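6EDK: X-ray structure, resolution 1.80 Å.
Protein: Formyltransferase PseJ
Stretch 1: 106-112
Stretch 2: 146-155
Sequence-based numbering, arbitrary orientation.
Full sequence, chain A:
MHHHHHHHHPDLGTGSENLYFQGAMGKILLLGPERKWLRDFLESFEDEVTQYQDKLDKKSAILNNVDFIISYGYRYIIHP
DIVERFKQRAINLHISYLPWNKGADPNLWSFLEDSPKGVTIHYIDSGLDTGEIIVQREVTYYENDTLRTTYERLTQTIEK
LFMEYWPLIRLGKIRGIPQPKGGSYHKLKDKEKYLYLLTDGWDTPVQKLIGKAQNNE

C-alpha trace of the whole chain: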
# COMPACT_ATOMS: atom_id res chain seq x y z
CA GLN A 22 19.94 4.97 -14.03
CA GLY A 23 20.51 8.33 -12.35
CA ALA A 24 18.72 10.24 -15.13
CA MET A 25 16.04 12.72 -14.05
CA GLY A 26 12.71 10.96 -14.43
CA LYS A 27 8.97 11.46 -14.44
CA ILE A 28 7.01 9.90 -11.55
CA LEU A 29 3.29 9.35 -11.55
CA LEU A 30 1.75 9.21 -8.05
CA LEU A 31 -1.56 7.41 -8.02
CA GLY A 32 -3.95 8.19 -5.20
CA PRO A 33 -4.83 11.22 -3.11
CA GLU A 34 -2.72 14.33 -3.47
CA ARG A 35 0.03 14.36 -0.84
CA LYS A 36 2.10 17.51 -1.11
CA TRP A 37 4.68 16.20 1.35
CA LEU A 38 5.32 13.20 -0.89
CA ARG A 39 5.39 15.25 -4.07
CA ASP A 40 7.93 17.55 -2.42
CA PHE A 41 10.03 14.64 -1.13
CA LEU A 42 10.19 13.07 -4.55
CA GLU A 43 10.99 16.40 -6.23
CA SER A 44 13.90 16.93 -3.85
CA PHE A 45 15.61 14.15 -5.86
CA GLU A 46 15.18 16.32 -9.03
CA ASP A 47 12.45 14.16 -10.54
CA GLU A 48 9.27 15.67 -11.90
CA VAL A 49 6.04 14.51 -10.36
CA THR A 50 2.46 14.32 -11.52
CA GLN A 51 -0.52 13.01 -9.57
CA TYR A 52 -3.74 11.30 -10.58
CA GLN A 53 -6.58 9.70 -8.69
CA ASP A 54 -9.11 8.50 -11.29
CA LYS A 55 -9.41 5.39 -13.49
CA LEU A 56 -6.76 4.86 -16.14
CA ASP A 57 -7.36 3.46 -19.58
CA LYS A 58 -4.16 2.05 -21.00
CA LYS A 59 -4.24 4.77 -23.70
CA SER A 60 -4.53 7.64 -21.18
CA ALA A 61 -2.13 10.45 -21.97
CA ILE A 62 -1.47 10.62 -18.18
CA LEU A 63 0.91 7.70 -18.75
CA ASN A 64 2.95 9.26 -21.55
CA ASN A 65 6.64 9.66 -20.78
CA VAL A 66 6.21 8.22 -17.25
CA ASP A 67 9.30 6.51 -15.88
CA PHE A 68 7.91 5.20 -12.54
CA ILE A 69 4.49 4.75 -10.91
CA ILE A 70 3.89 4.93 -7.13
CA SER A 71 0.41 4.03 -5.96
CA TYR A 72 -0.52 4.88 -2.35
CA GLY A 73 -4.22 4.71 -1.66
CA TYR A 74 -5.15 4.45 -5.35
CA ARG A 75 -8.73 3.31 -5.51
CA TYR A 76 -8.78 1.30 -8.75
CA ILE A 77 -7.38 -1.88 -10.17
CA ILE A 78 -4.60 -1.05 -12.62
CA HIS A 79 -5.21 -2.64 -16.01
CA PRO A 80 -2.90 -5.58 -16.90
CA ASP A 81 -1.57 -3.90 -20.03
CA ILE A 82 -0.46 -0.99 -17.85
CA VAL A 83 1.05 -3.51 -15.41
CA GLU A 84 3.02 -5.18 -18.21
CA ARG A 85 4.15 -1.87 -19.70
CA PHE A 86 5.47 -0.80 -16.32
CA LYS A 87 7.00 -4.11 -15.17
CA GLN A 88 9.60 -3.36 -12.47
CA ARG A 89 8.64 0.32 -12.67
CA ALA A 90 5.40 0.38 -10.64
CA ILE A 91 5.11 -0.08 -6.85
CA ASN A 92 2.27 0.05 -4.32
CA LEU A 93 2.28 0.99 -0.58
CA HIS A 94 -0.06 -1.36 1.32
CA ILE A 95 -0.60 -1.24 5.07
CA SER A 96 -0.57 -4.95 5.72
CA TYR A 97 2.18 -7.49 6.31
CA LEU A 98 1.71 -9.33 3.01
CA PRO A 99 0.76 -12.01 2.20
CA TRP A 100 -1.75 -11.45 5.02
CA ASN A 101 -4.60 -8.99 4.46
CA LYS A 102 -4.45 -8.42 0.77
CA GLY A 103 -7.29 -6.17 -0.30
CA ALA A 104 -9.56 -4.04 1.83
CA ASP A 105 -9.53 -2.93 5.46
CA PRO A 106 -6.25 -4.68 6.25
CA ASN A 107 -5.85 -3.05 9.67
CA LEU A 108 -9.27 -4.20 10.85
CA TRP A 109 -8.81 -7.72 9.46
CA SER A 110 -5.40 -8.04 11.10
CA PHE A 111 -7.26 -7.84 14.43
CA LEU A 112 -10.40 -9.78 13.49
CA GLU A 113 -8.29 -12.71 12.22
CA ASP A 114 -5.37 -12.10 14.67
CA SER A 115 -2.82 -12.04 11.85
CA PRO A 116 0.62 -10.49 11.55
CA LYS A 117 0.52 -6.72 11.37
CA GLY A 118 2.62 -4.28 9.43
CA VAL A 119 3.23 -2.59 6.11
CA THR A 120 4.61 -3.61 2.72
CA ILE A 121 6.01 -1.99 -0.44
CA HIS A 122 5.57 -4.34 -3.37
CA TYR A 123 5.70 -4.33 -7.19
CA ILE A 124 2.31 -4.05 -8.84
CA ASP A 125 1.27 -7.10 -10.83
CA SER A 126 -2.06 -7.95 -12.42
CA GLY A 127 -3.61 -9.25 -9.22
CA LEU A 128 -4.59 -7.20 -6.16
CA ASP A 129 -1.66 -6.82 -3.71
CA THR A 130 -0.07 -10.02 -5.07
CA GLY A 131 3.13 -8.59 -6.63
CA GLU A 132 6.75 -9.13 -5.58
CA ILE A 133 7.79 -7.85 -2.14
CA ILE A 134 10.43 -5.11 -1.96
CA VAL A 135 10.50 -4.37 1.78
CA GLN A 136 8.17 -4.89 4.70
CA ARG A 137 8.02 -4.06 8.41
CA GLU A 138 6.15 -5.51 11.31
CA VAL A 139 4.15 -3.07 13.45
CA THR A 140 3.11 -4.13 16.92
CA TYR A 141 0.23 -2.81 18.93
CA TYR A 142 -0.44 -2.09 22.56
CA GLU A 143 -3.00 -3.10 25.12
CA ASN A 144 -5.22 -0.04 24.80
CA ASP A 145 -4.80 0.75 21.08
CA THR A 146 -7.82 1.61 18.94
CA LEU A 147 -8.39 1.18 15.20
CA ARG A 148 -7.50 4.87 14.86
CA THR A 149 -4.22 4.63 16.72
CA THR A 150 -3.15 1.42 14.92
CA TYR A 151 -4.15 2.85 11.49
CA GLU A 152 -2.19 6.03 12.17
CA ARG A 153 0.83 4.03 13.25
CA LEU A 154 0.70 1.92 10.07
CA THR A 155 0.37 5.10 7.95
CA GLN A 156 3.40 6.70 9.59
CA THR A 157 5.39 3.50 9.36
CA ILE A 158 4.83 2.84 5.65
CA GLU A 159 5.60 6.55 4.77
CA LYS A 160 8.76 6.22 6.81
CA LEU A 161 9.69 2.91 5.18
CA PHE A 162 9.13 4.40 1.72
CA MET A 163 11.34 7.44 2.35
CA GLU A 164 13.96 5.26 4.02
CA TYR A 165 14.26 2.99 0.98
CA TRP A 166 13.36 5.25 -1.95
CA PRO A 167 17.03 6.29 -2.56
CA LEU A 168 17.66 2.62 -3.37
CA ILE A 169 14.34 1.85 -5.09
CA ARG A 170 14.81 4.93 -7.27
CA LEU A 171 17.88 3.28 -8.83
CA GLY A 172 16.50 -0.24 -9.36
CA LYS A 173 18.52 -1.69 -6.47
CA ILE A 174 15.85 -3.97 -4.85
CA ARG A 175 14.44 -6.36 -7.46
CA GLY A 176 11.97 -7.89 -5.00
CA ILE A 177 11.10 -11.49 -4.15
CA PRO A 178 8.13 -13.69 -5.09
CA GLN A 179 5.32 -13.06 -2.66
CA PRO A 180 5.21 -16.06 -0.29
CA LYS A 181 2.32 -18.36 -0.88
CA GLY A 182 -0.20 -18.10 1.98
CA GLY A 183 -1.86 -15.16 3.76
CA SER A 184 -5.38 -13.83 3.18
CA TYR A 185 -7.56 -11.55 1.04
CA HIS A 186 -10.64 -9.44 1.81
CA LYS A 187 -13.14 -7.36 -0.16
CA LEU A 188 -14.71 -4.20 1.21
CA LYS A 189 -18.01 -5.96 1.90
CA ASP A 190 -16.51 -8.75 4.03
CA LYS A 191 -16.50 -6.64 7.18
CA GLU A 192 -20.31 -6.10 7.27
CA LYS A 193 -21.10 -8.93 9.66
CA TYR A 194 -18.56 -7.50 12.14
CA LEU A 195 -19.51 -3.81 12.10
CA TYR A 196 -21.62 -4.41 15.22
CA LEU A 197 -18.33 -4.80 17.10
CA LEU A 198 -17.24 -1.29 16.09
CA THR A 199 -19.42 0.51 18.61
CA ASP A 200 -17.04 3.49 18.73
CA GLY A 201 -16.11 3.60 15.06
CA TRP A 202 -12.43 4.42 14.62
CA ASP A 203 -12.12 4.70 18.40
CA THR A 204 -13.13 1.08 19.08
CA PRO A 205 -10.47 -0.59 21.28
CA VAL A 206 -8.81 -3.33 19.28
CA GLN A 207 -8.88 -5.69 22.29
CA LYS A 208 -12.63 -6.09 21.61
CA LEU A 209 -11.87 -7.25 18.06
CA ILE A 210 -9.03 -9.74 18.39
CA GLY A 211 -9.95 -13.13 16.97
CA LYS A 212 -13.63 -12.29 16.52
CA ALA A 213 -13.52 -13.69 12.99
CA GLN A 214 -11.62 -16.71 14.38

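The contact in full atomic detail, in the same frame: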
# COMPACT_ATOMS: atom_id res chain seq x y z
N PRO A 106 -7.21 -3.75 5.69
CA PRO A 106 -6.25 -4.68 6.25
C PRO A 106 -6.03 -4.48 7.74
O PRO A 106 -5.79 -5.47 8.45
CB PRO A 106 -4.96 -4.44 5.47
CG PRO A 106 -5.16 -3.03 4.87
CD PRO A 106 -6.65 -2.93 4.61
N ASN A 107 -6.10 -3.25 8.24
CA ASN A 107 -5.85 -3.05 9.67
C ASN A 107 -6.92 -3.75 10.49
O ASN A 107 -6.63 -4.47 11.45
CB ASN A 107 -5.82 -1.56 9.97
CG ASN A 107 -5.53 -1.23 11.43
OD1 ASN A 107 -4.55 -1.71 12.03
ND2 ASN A 107 -6.36 -0.37 12.00
N LEU A 108 -8.18 -3.52 10.14
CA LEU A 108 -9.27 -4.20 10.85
C LEU A 108 -9.12 -5.72 10.78
O LEU A 108 -9.22 -6.41 11.80
CB LEU A 108 -10.59 -3.75 10.28
CG LEU A 108 -11.84 -4.51 10.85
CD1 LEU A 108 -11.97 -4.23 12.32
CD2 LEU A 108 -13.06 -3.94 10.08
N TRP A 109 -8.88 -6.27 9.60
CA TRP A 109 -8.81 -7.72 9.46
C TRP A 109 -7.63 -8.32 10.19
O TRP A 109 -7.70 -9.48 10.63
CB TRP A 109 -8.78 -8.12 7.99
CG TRP A 109 -10.10 -8.02 7.39
CD1 TRP A 109 -10.54 -7.07 6.53
CD2 TRP A 109 -11.20 -8.89 7.65
NE1 TRP A 109 -11.88 -7.30 6.22
CE2 TRP A 109 -12.30 -8.40 6.92
CE3 TRP A 109 -11.36 -10.03 8.46
CZ2 TRP A 109 -13.57 -9.04 6.94
CZ3 TRP A 109 -12.62 -10.66 8.48
CH2 TRP A 109 -13.70 -10.13 7.72
N SER A 110 -6.52 -7.55 10.34
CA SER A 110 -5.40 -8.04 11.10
C SER A 110 -5.78 -8.29 12.55
O SER A 110 -5.20 -9.17 13.19
CB SER A 110 -4.21 -7.08 11.01
OG SER A 110 -4.34 -5.96 11.87
N PHE A 111 -6.78 -7.59 13.07
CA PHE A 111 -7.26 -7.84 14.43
C PHE A 111 -8.35 -8.91 14.45
O PHE A 111 -8.28 -9.85 15.26
CB PHE A 111 -7.76 -6.55 15.05
CG PHE A 111 -6.65 -5.65 15.40
CD1 PHE A 111 -5.91 -5.89 16.53
CD2 PHE A 111 -6.28 -4.62 14.58
CE1 PHE A 111 -4.84 -5.08 16.85
CE2 PHE A 111 -5.21 -3.82 14.91
CZ PHE A 111 -4.48 -4.07 16.04
N LEU A 112 -9.32 -8.80 13.53
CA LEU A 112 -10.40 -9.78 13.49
C LEU A 112 -9.87 -11.19 13.33
O LEU A 112 -10.38 -12.13 13.96
CB LEU A 112 -11.37 -9.45 12.36
CG LEU A 112 -12.19 -8.18 12.56
CD1 LEU A 112 -12.96 -7.89 11.30
CD2 LEU A 112 -13.12 -8.25 13.75
N THR A 146 -6.56 1.59 19.65
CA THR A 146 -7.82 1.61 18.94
C THR A 146 -7.57 1.41 17.44
O THR A 146 -6.44 1.39 17.02
CB THR A 146 -8.52 2.95 19.17
OG1 THR A 146 -7.68 3.97 18.65
CG2 THR A 146 -8.75 3.19 20.68
N LEU A 147 -8.62 1.23 16.64
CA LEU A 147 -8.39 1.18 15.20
C LEU A 147 -7.75 2.46 14.71
O LEU A 147 -6.93 2.41 13.81
CB LEU A 147 -9.68 0.94 14.43
CG LEU A 147 -10.26 -0.47 14.66
CD1 LEU A 147 -11.66 -0.55 14.06
CD2 LEU A 147 -9.38 -1.59 14.11
N ARG A 148 -8.13 3.61 15.28
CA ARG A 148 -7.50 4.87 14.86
C ARG A 148 -6.02 4.86 15.14
O ARG A 148 -5.23 5.27 14.31
CB ARG A 148 -8.12 6.06 15.57
CG ARG A 148 -7.62 7.41 15.09
CD ARG A 148 -8.17 8.57 15.93
NE ARG A 148 -9.64 8.68 15.85
CZ ARG A 148 -10.28 9.17 14.80
NH1 ARG A 148 -9.61 9.58 13.75
NH2 ARG A 148 -11.61 9.24 14.80
N THR A 149 -5.62 4.50 16.36
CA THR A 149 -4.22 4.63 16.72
C THR A 149 -3.36 3.62 15.97
O THR A 149 -2.25 3.97 15.58
CB THR A 149 -3.96 4.51 18.25
OG1 THR A 149 -4.46 3.29 18.83
CG2 THR A 149 -4.64 5.71 18.97
N THR A 150 -3.90 2.41 15.70
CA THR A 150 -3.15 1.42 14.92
C THR A 150 -3.09 1.82 13.45
O THR A 150 -2.02 1.75 12.86
CB THR A 150 -3.74 0.04 15.02
OG1 THR A 150 -5.15 0.05 14.72
CG2 THR A 150 -3.64 -0.45 16.49
N TYR A 151 -4.19 2.32 12.89
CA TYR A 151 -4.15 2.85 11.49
C TYR A 151 -3.14 3.99 11.34
O TYR A 151 -2.34 4.02 10.37
CB TYR A 151 -5.55 3.30 11.09
CG TYR A 151 -5.65 3.84 9.65
CD1 TYR A 151 -5.37 5.17 9.37
CD2 TYR A 151 -5.96 2.99 8.59
CE1 TYR A 151 -5.44 5.66 8.04
CE2 TYR A 151 -6.02 3.46 7.27
CZ TYR A 151 -5.76 4.79 7.01
OH TYR A 151 -5.85 5.24 5.71
N GLU A 152 -3.17 4.93 12.25
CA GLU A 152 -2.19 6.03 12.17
C GLU A 152 -0.79 5.51 12.29
O GLU A 152 0.09 6.01 11.64
CB GLU A 152 -2.46 7.07 13.26
CG GLU A 152 -3.63 7.97 12.92
CD GLU A 152 -3.43 8.67 11.56
OE1 GLU A 152 -2.29 9.17 11.29
OE2 GLU A 152 -4.42 8.69 10.77
N ARG A 153 -0.52 4.54 13.16
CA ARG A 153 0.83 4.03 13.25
C ARG A 153 1.27 3.31 11.96
O ARG A 153 2.43 3.43 11.53
CB ARG A 153 0.92 3.07 14.47
CG ARG A 153 2.30 2.66 14.76
CD ARG A 153 2.37 1.68 15.97
NE ARG A 153 2.01 2.40 17.20
CZ ARG A 153 0.94 2.15 17.93
NH1 ARG A 153 0.12 1.17 17.60
NH2 ARG A 153 0.73 2.88 19.02
N LEU A 154 0.35 2.56 11.32
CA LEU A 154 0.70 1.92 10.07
C LEU A 154 1.00 2.99 9.01
O LEU A 154 1.96 2.87 8.25
CB LEU A 154 -0.46 1.04 9.57
CG LEU A 154 -0.76 -0.17 10.48
CD1 LEU A 154 -2.09 -0.75 9.94
CD2 LEU A 154 0.30 -1.22 10.43
N THR A 155 0.17 4.03 8.96
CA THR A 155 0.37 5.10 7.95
C THR A 155 1.73 5.77 8.12
O THR A 155 2.49 5.96 7.16
CB THR A 155 -0.77 6.13 8.09
OG1 THR A 155 -1.96 5.48 7.61
CG2 THR A 155 -0.48 7.34 7.27

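Two helices of the formyltransferase PseJ meet in this contact, residues 106-112 and residues 147-155. Their N-to-C directions differ by 120°, and their axes come no closer than 10.2 Å. The contact is small and buries 305 Å² in total. Asn107 covers the most surface, followed by Leu147.

Asn107 is the centre of the contact. Its CA-to-CB bond points toward the second helix, and the CA atoms of Asn107 and Tyr151 are 6.4 Å apart. The side chain acts as a knob, sitting in a hole formed by Leu147, Thr150, Tyr151 and Leu154. These four residues span two turns of the helix, at the spacing expected for one face. With chi1 at -178° (t), the amide reaches directly into this hole.

The knob is polar, and its amide nitrogen finds a polar partner. Asn107 ND2 donates a hydrogen bond to Thr150 OG1 at 3.0 Å, with an angle of 155° at the hydrogen. The same nitrogen, Asn107 ND2, lies 3.4 Å from Leu147 O. Asn107 ND2 is also hydrogen-bonded elsewhere in the structure. Leu147 O accepts the helical hydrogen bond from Tyr151 N at 2.9 Å. On the other side of the amide, Asn107 OD1 packs against an apolar group, 3.4 Å from Leu154 CD1. Tyr151 has a smaller part. Tyr151 CB is 3.9 Å from Asn107 ND2, and the CA-to-CB bond of Tyr151 points sideways.

Leu147 supplies the largest share on the second helix. Its CA-to-CB bond points sideways, but the end of the side chain comes nearer to the first helix. Leu147 CD1 and Leu147 CD2 both lie 4.1 Å from Leu108 CD1; Leu147 CD2 is also 4.4 Å from Phe111 CD2. Leu147 CD2 is also 3.9 Å from Asn107 ND2. The residue therefore touches three positions of the first helix, one of them polar and two apolar.

Thr150 OG1 accepts from Asn107 ND2. Thr150 also packs on Phe111: Thr150 CG2 is 3.7 Å from Phe111 CZ, and Thr150 OG1 is 3.9 Å from Phe111 CE2. The approach of Thr150 CG2 to the ring is oblique, as is that of Leu147 CD2. Phe111 is one turn along from Asn107, and its CA-to-CB bond also points toward the second helix. It extends the contact beyond the amide with apolar packing.

Thr146 caps the start of the second helix. Thr146 OG1 accepts a capping hydrogen bond from Thr149 N at 3.1 Å, and Thr146 N donates to Thr149 OG1 at 2.8 Å. Neither threonine touches the first helix. These bonds close the first turn, which carries Leu147. On the first helix, Ser110 OG donates to Asn107 O at 2.8 Å.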